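Long-range contacts in B-agarase (Agarivorans gilvus, PDB 5Z6P), which probably hydrolyses the beta-glycosidic linkages of agarose as an agarase of glycoside hydrolase family 50: residues Glu66-Ser71 / Leu196-Leu201; Lys73-Ser78 / Gly648-Pro653; His107-Phe112 / Leu190-Ser195. One frame throughout, in Å; residues are numbered along the deposited sequence.

Contact 1: residues Glu66-Ser71 / Leu196-Leu201; sequences EIKALS and LLDHHL
Ile67 and Leu201 exchange two backbone hydrogen bonds, and Ala69 and His199 two more, in an antiparallel pairing of strands within the CBM-like beta domain. Ile67 N meets Leu201 O at 3.0 Å, whereas His199 N to Ala69 O is the longer link at 3.3 Å. On the buried face Ile67 CG1 packs on Leu201 CB at 3.7 Å; chi1 of 53° sets CG1 between the backbone N and carbonyl carbon, turning this branch toward the leucine. On the other face Lys68, extended throughout, lies alongside His200 and points the same way, its CG over one face of the imidazole, a CH-pi contact offset toward the rim. A water in the ring plane then joins His200 NE2 to Lys68 NZ. Asp198 OD2 stays 4.3 Å from Lys68 NZ, too far for a salt bridge, while its OD1 accepts from the backbone N of Lys72. Beyond the strand, Ser71 closes the inverse gamma turn centred on Leu70, and its OG donates to Leu197 O at 2.6 Å, in the carbonyl plane. Ser195 OG bonds both His199 NE2 and Leu197 O, and Ser71 OG sits at the edge of the His199 ring, 3.2 Å from CD2.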
ATOM      1  N   GLU A  66      -9.190   5.901 -30.539  1.00 20.91           N
ATOM      2  CA  GLU A  66      -9.868   6.706 -29.528  1.00 21.99           C
ATOM      3  C   GLU A  66     -10.562   5.794 -28.542  1.00 23.36           C
ATOM      4  O   GLU A  66     -11.428   5.012 -28.937  1.00 26.61           O
ATOM      5  CB  GLU A  66     -10.898   7.659 -30.168  1.00 20.49           C
ATOM      6  CG  GLU A  66     -10.356   8.500 -31.301  1.00 21.71           C
ATOM      7  CD  GLU A  66     -11.363   9.515 -31.847  1.00 24.73           C
ATOM      8  OE1 GLU A  66     -12.481   9.637 -31.305  1.00 24.77           O
ATOM      9  OE2 GLU A  66     -11.020  10.200 -32.825  1.00 25.74           O
ATOM     10  N   ILE A  67     -10.198   5.877 -27.269  1.00 19.39           N
ATOM     11  CA  ILE A  67     -10.856   5.046 -26.270  1.00 22.31           C
ATOM     12  C   ILE A  67     -11.448   5.892 -25.159  1.00 22.39           C
ATOM     13  O   ILE A  67     -10.820   6.832 -24.675  1.00 25.94           O
ATOM     14  CB  ILE A  67      -9.901   3.984 -25.640  1.00 21.81           C
ATOM     15  CG1 ILE A  67      -8.627   4.629 -25.104  1.00 22.10           C
ATOM     16  CG2 ILE A  67      -9.551   2.889 -26.638  1.00 21.15           C
ATOM     17  CD1 ILE A  67      -7.814   3.701 -24.230  1.00 21.18           C
ATOM     18  N   LYS A  68     -12.687   5.571 -24.804  1.00 20.63           N
ATOM     19  CA  LYS A  68     -13.322   6.094 -23.613  1.00 19.07           C
ATOM     20  C   LYS A  68     -13.487   4.956 -22.612  1.00 21.35           C
ATOM     21  O   LYS A  68     -14.288   4.053 -22.818  1.00 20.29           O
ATOM     22  CB  LYS A  68     -14.681   6.724 -23.928  1.00 19.20           C
ATOM     23  CG  LYS A  68     -15.374   7.277 -22.703  1.00 20.61           C
ATOM     24  CD  LYS A  68     -16.746   7.890 -23.006  1.00 23.86           C
ATOM     25  CE  LYS A  68     -17.442   8.299 -21.703  1.00 20.95           C
ATOM     26  NZ  LYS A  68     -18.737   8.993 -21.927  1.00 24.62           N
ATOM     27  N   ALA A  69     -12.705   4.993 -21.540  1.00 20.63           N
ATOM     28  CA  ALA A  69     -12.818   3.984 -20.506  1.00 20.69           C
ATOM     29  C   ALA A  69     -13.940   4.375 -19.563  1.00 22.87           C
ATOM     30  O   ALA A  69     -13.952   5.479 -19.032  1.00 19.99           O
ATOM     31  CB  ALA A  69     -11.490   3.819 -19.749  1.00 16.76           C
ATOM     32  N   LEU A  70     -14.887   3.464 -19.372  1.00 20.93           N
ATOM     33  CA  LEU A  70     -16.038   3.727 -18.526  1.00 19.73           C
ATOM     34  C   LEU A  70     -15.743   3.311 -17.094  1.00 21.48           C
ATOM     35  O   LEU A  70     -16.439   2.476 -16.518  1.00 19.30           O
ATOM     36  CB  LEU A  70     -17.265   2.983 -19.049  1.00 22.57           C
ATOM     37  CG  LEU A  70     -17.552   3.003 -20.549  1.00 22.89           C
ATOM     38  CD1 LEU A  70     -18.907   2.342 -20.830  1.00 24.59           C
ATOM     39  CD2 LEU A  70     -17.501   4.422 -21.120  1.00 20.98           C
ATOM     40  N   SER A  71     -14.712   3.912 -16.519  1.00 20.48           N
ATOM     41  CA  SER A  71     -14.172   3.460 -15.249  1.00 17.99           C
ATOM     42  C   SER A  71     -14.887   4.088 -14.066  1.00 20.08           C
ATOM     43  O   SER A  71     -14.807   3.574 -12.963  1.00 21.99           O
ATOM     44  CB  SER A  71     -12.668   3.749 -15.182  1.00 18.70           C
ATOM     45  OG  SER A  71     -12.378   5.048 -15.693  1.00 19.53           O
ATOM     46  N   LEU A 196     -12.090   7.034 -10.111  1.00 18.23           N
ATOM     47  CA  LEU A 196     -13.325   7.741  -9.774  1.00 19.13           C
ATOM     48  C   LEU A 196     -13.895   8.475 -10.984  1.00 21.77           C
ATOM     49  O   LEU A 196     -14.950   9.108 -10.904  1.00 23.15           O
ATOM     50  CB  LEU A 196     -13.096   8.738  -8.646  1.00 18.56           C
ATOM     51  CG  LEU A 196     -12.705   8.164  -7.287  1.00 17.05           C
ATOM     52  CD1 LEU A 196     -12.609   9.308  -6.334  1.00 13.08           C
ATOM     53  CD2 LEU A 196     -13.735   7.149  -6.813  1.00 17.98           C
ATOM     54  N   LEU A 197     -13.194   8.377 -12.107  1.00 22.51           N
ATOM     55  CA  LEU A 197     -13.525   9.165 -13.280  1.00 20.60           C
ATOM     56  C   LEU A 197     -13.433   8.334 -14.539  1.00 20.48           C
ATOM     57  O   LEU A 197     -12.767   7.312 -14.556  1.00 22.17           O
ATOM     58  CB  LEU A 197     -12.591  10.370 -13.387  1.00 17.99           C
ATOM     59  CG  LEU A 197     -12.502  11.295 -12.176  1.00 19.34           C
ATOM     60  CD1 LEU A 197     -11.357  12.275 -12.348  1.00 20.65           C
ATOM     61  CD2 LEU A 197     -13.812  12.026 -11.977  1.00 22.06           C
ATOM     62  N   ASP A 198     -14.115   8.774 -15.590  1.00 19.89           N
ATOM     63  CA  ASP A 198     -13.923   8.207 -16.914  1.00 19.45           C
ATOM     64  C   ASP A 198     -12.619   8.741 -17.480  1.00 16.52           C
ATOM     65  O   ASP A 198     -12.079   9.703 -16.968  1.00 21.96           O
ATOM     66  CB  ASP A 198     -15.099   8.551 -17.830  1.00 18.56           C
ATOM     67  CG  ASP A 198     -16.360   7.775 -17.475  1.00 24.12           C
ATOM     68  OD1 ASP A 198     -16.258   6.699 -16.834  1.00 21.88           O
ATOM     69  OD2 ASP A 198     -17.452   8.234 -17.848  1.00 27.68           O
ATOM     70  N   HIS A 199     -12.107   8.128 -18.532  1.00 16.59           N
ATOM     71  CA  HIS A 199     -10.915   8.663 -19.177  1.00 19.18           C
ATOM     72  C   HIS A 199     -11.028   8.582 -20.695  1.00 18.78           C
ATOM     73  O   HIS A 199     -11.521   7.603 -21.239  1.00 19.05           O
ATOM     74  CB  HIS A 199      -9.654   7.924 -18.692  1.00 18.30           C
ATOM     75  CG  HIS A 199      -9.502   7.903 -17.203  1.00 19.17           C
ATOM     76  ND1 HIS A 199      -8.728   8.817 -16.514  1.00 22.10           N
ATOM     77  CD2 HIS A 199     -10.035   7.084 -16.266  1.00 19.31           C
ATOM     78  CE1 HIS A 199      -8.798   8.561 -15.221  1.00 18.72           C
ATOM     79  NE2 HIS A 199      -9.586   7.515 -15.043  1.00 17.43           N
ATOM     80  N   HIS A 200     -10.574   9.632 -21.369  1.00 17.33           N
ATOM     81  CA  HIS A 200     -10.605   9.691 -22.825  1.00 18.92           C
ATOM     82  C   HIS A 200      -9.186   9.746 -23.381  1.00 19.52           C
ATOM     83  O   HIS A 200      -8.523  10.760 -23.249  1.00 20.96           O
ATOM     84  CB  HIS A 200     -11.390  10.917 -23.307  1.00 19.52           C
ATOM     85  CG  HIS A 200     -12.804  10.979 -22.811  1.00 20.97           C
ATOM     86  ND1 HIS A 200     -13.128  11.171 -21.485  1.00 17.68           N
ATOM     87  CD2 HIS A 200     -13.982  10.883 -23.470  1.00 18.95           C
ATOM     88  CE1 HIS A 200     -14.440  11.188 -21.351  1.00 16.99           C
ATOM     89  NE2 HIS A 200     -14.982  11.022 -22.544  1.00 17.95           N
ATOM     90  N   LEU A 201      -8.724   8.674 -24.016  1.00 20.13           N
ATOM     91  CA  LEU A 201      -7.357   8.642 -24.516  1.00 20.59           C
ATOM     92  C   LEU A 201      -7.263   8.491 -26.036  1.00 24.59           C
ATOM     93  O   LEU A 201      -8.175   7.993 -26.695  1.00 24.26           O
ATOM     94  CB  LEU A 201      -6.571   7.497 -23.861  1.00 23.31           C
ATOM     95  CG  LEU A 201      -6.524   7.417 -22.335  1.00 19.61           C
ATOM     96  CD1 LEU A 201      -5.874   6.139 -21.902  1.00 24.15           C
ATOM     97  CD2 LEU A 201      -5.760   8.576 -21.761  1.00 23.56           C
TER
HETATM   98  O   HOH W   1     -17.582  11.540 -23.503  1.00 29.09           O

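Contact 2: residues Lys73-Ser78 / Gly648-Pro653; sequences KHFYTS and GLHPEP
Phe75 meets the imidazole of His650 edge to face, the two planes 85° apart and the centroids separated by 5.4 Å. The T-shaped pair joins the loop leading into strand 76-81 of the CBM-like domain to the loop between strand 640-643 and helix 657-660 of the beta-galactosidase-like region. With CG anti to the backbone N (chi1 -171°), Phe75 turns the CD1 side of its ring toward His650, and CD1 stands 3.8 Å from His650 CG. Phe75 CB sits over the same imidazole in a CH-pi contact, not far off the ring normal, so the histidine face is met by both the root and the edge of one phenylalanine. Pro653 crosses Phe75 at about a right angle, its CD 3.6 Å from Phe75 CD1, and Tyr644 touches both of them.

Glu652 reaches the backbone of the same residue. Its chain is extended, and OE1 accepts from Phe75 N at 2.8 Å; the N-H points almost straight at the oxygen (167°) but comes from above the carboxylate plane. Two waters widen this grip: one bridges OE1 and His74 ND1, the other donates a hydrogen bond to OE2 and accepts one from Tyr76 N.

The imidazole is itself held at both nitrogens. Glu652 N donates to ND1 at 3.2 Å, close to the ring plane, while NE2 is bonded to Ser71 O; Lys73 O lies at the ring edge, 3.2 Å from CE1. Since ND1 accepts a hydrogen bond from Glu652 N and NE2 faces a carbonyl oxygen, the NE2-H neutral tautomer is probably favoured, and the junction combines ring and proline packing on the Phe75 side chain with a hydrogen bond to its backbone N.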
ATOM      1  N   LYS A  73     -18.142   4.138 -13.732  1.00 22.64           N
ATOM      2  CA  LYS A  73     -19.160   3.128 -13.440  1.00 22.97           C
ATOM      3  C   LYS A  73     -18.531   1.777 -13.116  1.00 20.63           C
ATOM      4  O   LYS A  73     -18.861   1.157 -12.111  1.00 22.60           O
ATOM      5  CB  LYS A  73     -20.124   2.971 -14.609  1.00 23.10           C
ATOM      6  CG  LYS A  73     -21.227   1.962 -14.343  1.00 24.30           C
ATOM      7  CD  LYS A  73     -22.136   1.803 -15.547  1.00 30.91           C
ATOM      8  CE  LYS A  73     -23.145   0.669 -15.337  1.00 33.12           C
ATOM      9  NZ  LYS A  73     -23.835   0.284 -16.596  1.00 32.61           N
ATOM     10  N   HIS A  74     -17.612   1.352 -13.977  1.00 21.31           N
ATOM     11  CA  HIS A  74     -17.041   0.011 -13.931  1.00 22.72           C
ATOM     12  C   HIS A  74     -15.673  -0.020 -13.272  1.00 22.00           C
ATOM     13  O   HIS A  74     -14.807   0.769 -13.617  1.00 23.28           O
ATOM     14  CB  HIS A  74     -16.929  -0.562 -15.342  1.00 22.77           C
ATOM     15  CG  HIS A  74     -18.241  -0.701 -16.040  1.00 26.36           C
ATOM     16  ND1 HIS A  74     -19.108  -1.745 -15.795  1.00 23.92           N
ATOM     17  CD2 HIS A  74     -18.844   0.079 -16.968  1.00 25.74           C
ATOM     18  CE1 HIS A  74     -20.184  -1.603 -16.545  1.00 26.17           C
ATOM     19  NE2 HIS A  74     -20.050  -0.504 -17.266  1.00 26.25           N
ATOM     20  N   PHE A  75     -15.469  -0.940 -12.339  1.00 21.99           N
ATOM     21  CA  PHE A  75     -14.181  -1.022 -11.666  1.00 20.38           C
ATOM     22  C   PHE A  75     -13.057  -1.428 -12.612  1.00 18.36           C
ATOM     23  O   PHE A  75     -12.016  -0.814 -12.590  1.00 20.36           O
ATOM     24  CB  PHE A  75     -14.219  -1.987 -10.477  1.00 20.03           C
ATOM     25  CG  PHE A  75     -12.981  -1.935  -9.635  1.00 16.00           C
ATOM     26  CD1 PHE A  75     -12.871  -1.026  -8.612  1.00 15.43           C
ATOM     27  CD2 PHE A  75     -11.916  -2.774  -9.896  1.00 15.97           C
ATOM     28  CE1 PHE A  75     -11.721  -0.966  -7.830  1.00 17.27           C
ATOM     29  CE2 PHE A  75     -10.764  -2.719  -9.132  1.00 20.90           C
ATOM     30  CZ  PHE A  75     -10.663  -1.807  -8.100  1.00 17.19           C
ATOM     31  N   TYR A  76     -13.261  -2.448 -13.436  1.00 20.66           N
ATOM     32  CA  TYR A  76     -12.244  -2.858 -14.412  1.00 21.53           C
ATOM     33  C   TYR A  76     -12.564  -2.455 -15.849  1.00 22.69           C
ATOM     34  O   TYR A  76     -13.586  -2.840 -16.387  1.00 20.78           O
ATOM     35  CB  TYR A  76     -12.037  -4.374 -14.383  1.00 20.43           C
ATOM     36  CG  TYR A  76     -11.503  -4.892 -13.076  1.00 23.00           C
ATOM     37  CD1 TYR A  76     -10.177  -4.689 -12.725  1.00 20.15           C
ATOM     38  CD2 TYR A  76     -12.325  -5.585 -12.190  1.00 23.73           C
ATOM     39  CE1 TYR A  76      -9.672  -5.162 -11.531  1.00 26.18           C
ATOM     40  CE2 TYR A  76     -11.830  -6.063 -10.984  1.00 25.22           C
ATOM     41  CZ  TYR A  76     -10.500  -5.844 -10.663  1.00 26.26           C
ATOM     42  OH  TYR A  76      -9.986  -6.301  -9.470  1.00 29.96           O
ATOM     43  N   THR A  77     -11.674  -1.694 -16.471  1.00 19.94           N
ATOM     44  CA  THR A  77     -11.765  -1.440 -17.906  1.00 19.23           C
ATOM     45  C   THR A  77     -10.466  -1.849 -18.564  1.00 19.52           C
ATOM     46  O   THR A  77      -9.395  -1.641 -18.004  1.00 18.91           O
ATOM     47  CB  THR A  77     -12.066   0.034 -18.229  1.00 20.30           C
ATOM     48  OG1 THR A  77     -10.907   0.851 -18.002  1.00 22.57           O
ATOM     49  CG2 THR A  77     -13.195   0.528 -17.393  1.00 18.59           C
ATOM     50  N   SER A  78     -10.571  -2.441 -19.748  1.00 19.39           N
ATOM     51  CA  SER A  78      -9.415  -3.001 -20.438  1.00 20.87           C
ATOM     52  C   SER A  78      -9.481  -2.872 -21.947  1.00 18.42           C
ATOM     53  O   SER A  78     -10.533  -3.001 -22.563  1.00 20.53           O
ATOM     54  CB  SER A  78      -9.240  -4.487 -20.101  1.00 17.08           C
ATOM     55  OG  SER A  78      -9.370  -4.731 -18.722  1.00 24.84           O
ATOM     56  N   GLY A 648     -10.350   5.895  -4.913  1.00 17.85           N
ATOM     57  CA  GLY A 648     -11.322   6.088  -3.849  1.00 13.71           C
ATOM     58  C   GLY A 648     -12.174   4.833  -3.671  1.00 17.36           C
ATOM     59  O   GLY A 648     -11.903   3.804  -4.298  1.00 17.37           O
ATOM     60  N   LEU A 649     -13.200   4.922  -2.825  1.00 16.52           N
ATOM     61  CA  LEU A 649     -14.084   3.794  -2.534  1.00 19.75           C
ATOM     62  C   LEU A 649     -15.081   3.583  -3.666  1.00 18.75           C
ATOM     63  O   LEU A 649     -16.267   3.906  -3.548  1.00 21.93           O
ATOM     64  CB  LEU A 649     -14.822   4.002  -1.200  1.00 16.67           C
ATOM     65  CG  LEU A 649     -13.930   4.315   0.003  1.00 16.65           C
ATOM     66  CD1 LEU A 649     -14.746   4.449   1.292  1.00 13.96           C
ATOM     67  CD2 LEU A 649     -12.854   3.246   0.154  1.00 15.69           C
ATOM     68  N   HIS A 650     -14.574   3.041  -4.762  1.00 18.71           N
ATOM     69  CA  HIS A 650     -15.392   2.716  -5.908  1.00 18.84           C
ATOM     70  C   HIS A 650     -16.591   1.859  -5.483  1.00 19.16           C
ATOM     71  O   HIS A 650     -16.423   0.894  -4.747  1.00 16.80           O
ATOM     72  CB  HIS A 650     -14.547   2.003  -6.941  1.00 16.79           C
ATOM     73  CG  HIS A 650     -15.189   1.909  -8.285  1.00 18.13           C
ATOM     74  ND1 HIS A 650     -16.252   1.074  -8.542  1.00 18.42           N
ATOM     75  CD2 HIS A 650     -14.911   2.535  -9.446  1.00 19.04           C
ATOM     76  CE1 HIS A 650     -16.606   1.193  -9.805  1.00 18.98           C
ATOM     77  NE2 HIS A 650     -15.815   2.083 -10.375  1.00 22.84           N
ATOM     78  N   PRO A 651     -17.808   2.260  -5.893  1.00 20.78           N
ATOM     79  CA  PRO A 651     -19.037   1.578  -5.468  1.00 18.61           C
ATOM     80  C   PRO A 651     -19.050   0.062  -5.703  1.00 17.15           C
ATOM     81  O   PRO A 651     -19.572  -0.657  -4.872  1.00 22.15           O
ATOM     82  CB  PRO A 651     -20.134   2.255  -6.310  1.00 19.73           C
ATOM     83  CG  PRO A 651     -19.490   3.461  -6.974  1.00 20.73           C
ATOM     84  CD  PRO A 651     -18.091   3.589  -6.466  1.00 19.31           C
ATOM     85  N   GLU A 652     -18.480  -0.404  -6.798  1.00 17.28           N
ATOM     86  CA  GLU A 652     -18.578  -1.809  -7.161  1.00 17.29           C
ATOM     87  C   GLU A 652     -17.899  -2.778  -6.147  1.00 21.75           C
ATOM     88  O   GLU A 652     -18.551  -3.701  -5.684  1.00 19.89           O
ATOM     89  CB  GLU A 652     -18.023  -1.998  -8.571  1.00 20.89           C
ATOM     90  CG  GLU A 652     -18.381  -3.296  -9.245  1.00 23.02           C
ATOM     91  CD  GLU A 652     -17.675  -3.459 -10.577  1.00 27.32           C
ATOM     92  OE1 GLU A 652     -17.622  -2.482 -11.349  1.00 25.54           O
ATOM     93  OE2 GLU A 652     -17.138  -4.559 -10.835  1.00 34.43           O
ATOM     94  N   PRO A 653     -16.613  -2.560  -5.777  1.00 17.66           N
ATOM     95  CA  PRO A 653     -16.065  -3.535  -4.815  1.00 16.14           C
ATOM     96  C   PRO A 653     -16.489  -3.284  -3.369  1.00 17.06           C
ATOM     97  O   PRO A 653     -16.266  -4.136  -2.513  1.00 17.70           O
ATOM     98  CB  PRO A 653     -14.539  -3.372  -4.972  1.00 15.56           C
ATOM     99  CG  PRO A 653     -14.372  -1.925  -5.396  1.00 17.67           C
ATOM    100  CD  PRO A 653     -15.576  -1.638  -6.280  1.00 17.57           C
TER
HETATM  101  O   HOH W   2     -18.679  -3.691 -14.124  1.00 33.28           O
HETATM  102  O   HOH W   3     -15.674  -3.943 -13.436  1.00 21.96           O

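Contact 3: residues His107-Phe112 / Leu190-Ser195; sequences HSTQMF and LSIHGS
Phe112 and Ser191 form an antiparallel hydrogen-bonded pair, N to O in both directions at 2.8 Å, where the short strand segments 109-112 and 190-193 of the CBM-like beta domain run at 133° to each other, so that they form a single bridge and then diverge. Met111 and Leu190 pack on one face. The methionine is extended to SD (chi1 175°) and bends at chi3, bringing its CE methyl against Leu190; the 3.4 Å from Met111 CE to Leu190 CB is tighter than usual van der Waals contact. Farther along this face Thr109 CG2 meets Ile192 CD1 at 3.6 Å, the two side chains crossing at about a right angle. Leu201 touches both of them, and Ile127 and Ile129 lie against Met111.

The other face carries Phe112, Ser191 and His193. The phenyl and imidazole rings lie obliquely, their planes 47° apart, with Phe112 CE1 3.8 Å from His193 CE1. His193 ND1 makes a weak bond to Ser191 OG, and its NE2 is hydrogen-bonded to Lys646 NZ.

Where the strands diverge, a water bridges the two backbones: it lies 2.8 Å from Gln110 O, to which it probably donates, and accepts from His193 N. Thus one side is packed by aliphatic side chains and the methionine, while the other combines aromatic contact with polar links, and one ordered water spans the splay.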
ATOM      1  N   HIS A 107      -7.879  15.684 -16.184  1.00 21.47           N
ATOM      2  CA  HIS A 107      -7.082  14.854 -15.266  1.00 18.96           C
ATOM      3  C   HIS A 107      -6.241  13.789 -15.985  1.00 20.09           C
ATOM      4  O   HIS A 107      -6.523  13.425 -17.123  1.00 17.65           O
ATOM      5  CB  HIS A 107      -8.011  14.164 -14.269  1.00 18.54           C
ATOM      6  CG  HIS A 107      -9.097  13.367 -14.932  1.00 21.19           C
ATOM      7  ND1 HIS A 107     -10.350  13.883 -15.194  1.00 21.27           N
ATOM      8  CD2 HIS A 107      -9.102  12.108 -15.429  1.00 19.39           C
ATOM      9  CE1 HIS A 107     -11.081  12.968 -15.803  1.00 19.56           C
ATOM     10  NE2 HIS A 107     -10.347  11.884 -15.959  1.00 16.46           N
ATOM     11  N   SER A 108      -5.211  13.278 -15.304  1.00 19.25           N
ATOM     12  CA  SER A 108      -4.381  12.222 -15.872  1.00 18.81           C
ATOM     13  C   SER A 108      -5.086  10.870 -15.834  1.00 18.35           C
ATOM     14  O   SER A 108      -6.126  10.711 -15.197  1.00 20.13           O
ATOM     15  CB  SER A 108      -3.037  12.103 -15.133  1.00 16.14           C
ATOM     16  OG  SER A 108      -3.215  11.700 -13.784  1.00 18.48           O
ATOM     17  N   THR A 109      -4.484   9.908 -16.515  1.00 20.87           N
ATOM     18  CA  THR A 109      -4.875   8.511 -16.452  1.00 18.89           C
ATOM     19  C   THR A 109      -3.714   7.672 -15.969  1.00 19.98           C
ATOM     20  O   THR A 109      -2.598   7.762 -16.510  1.00 21.82           O
ATOM     21  CB  THR A 109      -5.310   7.973 -17.833  1.00 21.92           C
ATOM     22  OG1 THR A 109      -6.412   8.735 -18.321  1.00 20.08           O
ATOM     23  CG2 THR A 109      -5.701   6.513 -17.736  1.00 19.92           C
ATOM     24  N   GLN A 110      -3.965   6.852 -14.959  1.00 17.30           N
ATOM     25  CA  GLN A 110      -3.025   5.811 -14.623  1.00 17.92           C
ATOM     26  C   GLN A 110      -3.429   4.539 -15.358  1.00 18.65           C
ATOM     27  O   GLN A 110      -4.498   3.976 -15.123  1.00 18.47           O
ATOM     28  CB  GLN A 110      -2.964   5.577 -13.117  1.00 19.50           C
ATOM     29  CG  GLN A 110      -2.030   4.431 -12.709  1.00 17.12           C
ATOM     30  CD  GLN A 110      -1.998   4.221 -11.211  1.00 16.68           C
ATOM     31  OE1 GLN A 110      -2.727   4.868 -10.473  1.00 16.24           O
ATOM     32  NE2 GLN A 110      -1.151   3.311 -10.757  1.00 17.20           N
ATOM     33  N   MET A 111      -2.563   4.103 -16.255  1.00 17.42           N
ATOM     34  CA  MET A 111      -2.809   2.927 -17.053  1.00 17.86           C
ATOM     35  C   MET A 111      -1.801   1.812 -16.766  1.00 19.15           C
ATOM     36  O   MET A 111      -0.603   2.034 -16.801  1.00 18.74           O
ATOM     37  CB  MET A 111      -2.771   3.293 -18.530  1.00 17.03           C
ATOM     38  CG  MET A 111      -2.894   2.125 -19.433  1.00 17.70           C
ATOM     39  SD  MET A 111      -2.740   2.604 -21.155  1.00 23.22           S
ATOM     40  CE  MET A 111      -1.869   1.229 -21.748  1.00 24.98           C
ATOM     41  N   PHE A 112      -2.303   0.613 -16.486  1.00 19.55           N
ATOM     42  CA  PHE A 112      -1.460  -0.557 -16.337  1.00 20.67           C
ATOM     43  C   PHE A 112      -1.306  -1.288 -17.666  1.00 19.35           C
ATOM     44  O   PHE A 112      -2.269  -1.463 -18.407  1.00 22.53           O
ATOM     45  CB  PHE A 112      -2.031  -1.505 -15.278  1.00 18.50           C
ATOM     46  CG  PHE A 112      -1.803  -1.040 -13.876  1.00 21.17           C
ATOM     47  CD1 PHE A 112      -2.551  -0.012 -13.346  1.00 21.35           C
ATOM     48  CD2 PHE A 112      -0.841  -1.635 -13.083  1.00 21.62           C
ATOM     49  CE1 PHE A 112      -2.341   0.421 -12.055  1.00 21.60           C
ATOM     50  CE2 PHE A 112      -0.631  -1.207 -11.806  1.00 19.39           C
ATOM     51  CZ  PHE A 112      -1.386  -0.168 -11.294  1.00 19.03           C
ATOM     52  N   LEU A 190      -4.167  -3.428 -21.613  1.00 20.77           N
ATOM     53  CA  LEU A 190      -4.146  -2.032 -21.183  1.00 17.54           C
ATOM     54  C   LEU A 190      -5.318  -1.798 -20.222  1.00 21.59           C
ATOM     55  O   LEU A 190      -6.461  -1.751 -20.639  1.00 23.42           O
ATOM     56  CB  LEU A 190      -4.233  -1.082 -22.377  1.00 17.03           C
ATOM     57  CG  LEU A 190      -3.457  -1.402 -23.665  1.00 21.13           C
ATOM     58  CD1 LEU A 190      -3.586  -0.286 -24.679  1.00 22.96           C
ATOM     59  CD2 LEU A 190      -1.990  -1.717 -23.427  1.00 24.50           C
ATOM     60  N   SER A 191      -5.015  -1.650 -18.940  1.00 19.47           N
ATOM     61  CA  SER A 191      -6.024  -1.646 -17.891  1.00 20.48           C
ATOM     62  C   SER A 191      -6.120  -0.284 -17.223  1.00 20.77           C
ATOM     63  O   SER A 191      -5.109   0.338 -16.867  1.00 19.78           O
ATOM     64  CB  SER A 191      -5.704  -2.733 -16.841  1.00 19.56           C
ATOM     65  OG  SER A 191      -6.380  -2.509 -15.613  1.00 20.39           O
ATOM     66  N   ILE A 192      -7.347   0.186 -17.088  1.00 17.60           N
ATOM     67  CA  ILE A 192      -7.648   1.374 -16.326  1.00 18.31           C
ATOM     68  C   ILE A 192      -8.667   0.942 -15.291  1.00 20.47           C
ATOM     69  O   ILE A 192      -9.779   0.525 -15.642  1.00 22.21           O
ATOM     70  CB  ILE A 192      -8.178   2.513 -17.227  1.00 18.63           C
ATOM     71  CG1 ILE A 192      -7.079   2.985 -18.175  1.00 16.38           C
ATOM     72  CG2 ILE A 192      -8.686   3.675 -16.403  1.00 18.28           C
ATOM     73  CD1 ILE A 192      -7.596   3.842 -19.308  1.00 14.23           C
ATOM     74  N   HIS A 193      -8.284   0.986 -14.021  1.00 17.29           N
ATOM     75  CA  HIS A 193      -9.163   0.462 -12.988  1.00 20.24           C
ATOM     76  C   HIS A 193      -9.058   1.230 -11.686  1.00 19.67           C
ATOM     77  O   HIS A 193      -8.129   1.999 -11.481  1.00 17.90           O
ATOM     78  CB  HIS A 193      -8.879  -1.028 -12.752  1.00 20.36           C
ATOM     79  CG  HIS A 193      -7.667  -1.294 -11.918  1.00 19.44           C
ATOM     80  ND1 HIS A 193      -6.400  -1.363 -12.452  1.00 21.05           N
ATOM     81  CD2 HIS A 193      -7.530  -1.511 -10.589  1.00 18.39           C
ATOM     82  CE1 HIS A 193      -5.532  -1.611 -11.486  1.00 21.48           C
ATOM     83  NE2 HIS A 193      -6.193  -1.711 -10.345  1.00 22.01           N
ATOM     84  N   GLY A 194     -10.049   1.030 -10.826  1.00 17.08           N
ATOM     85  CA  GLY A 194     -10.099   1.669  -9.529  1.00 17.17           C
ATOM     86  C   GLY A 194     -10.191   3.185  -9.607  1.00 21.46           C
ATOM     87  O   GLY A 194      -9.741   3.892  -8.710  1.00 19.02           O
ATOM     88  N   SER A 195     -10.768   3.689 -10.683  1.00 16.79           N
ATOM     89  CA  SER A 195     -10.787   5.124 -10.892  1.00 17.94           C
ATOM     90  C   SER A 195     -12.112   5.747 -10.459  1.00 18.29           C
ATOM     91  O   SER A 195     -13.134   5.075 -10.444  1.00 19.00           O
ATOM     92  CB  SER A 195     -10.519   5.441 -12.354  1.00 17.91           C
ATOM     93  OG  SER A 195     -10.299   6.820 -12.519  1.00 21.30           O
TER
HETATM   94  O   HOH W   4      -5.698   2.352 -13.209  1.00 25.07           O

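How the contacts relate
The three contacts cluster on one side of the chain's centre, with centres 8 Å (contacts 1 and 3), 11 Å (2 and 3) and 12 Å (1 and 2) apart. Contacts 1 and 3 lie wholly in the CBM-like domain, whereas contact 2 ties it to a loop of the beta-galactosidase-like region 570 residues later. Along the chain, contact 3 is nested within the loops closed by both others, while contacts 1 and 2 alternate. Strands 76-81 and 185-193 are paired neighbours, and probable hydrogen bonds link 2 to 3 (Thr77 OG1 with Ile192 O) and 1 to 3 (Asp198 O with His107 NE2). The CBM-like strands thus lie beside the contact that joins them to the beta-galactosidase-like region, probably the catalytic one.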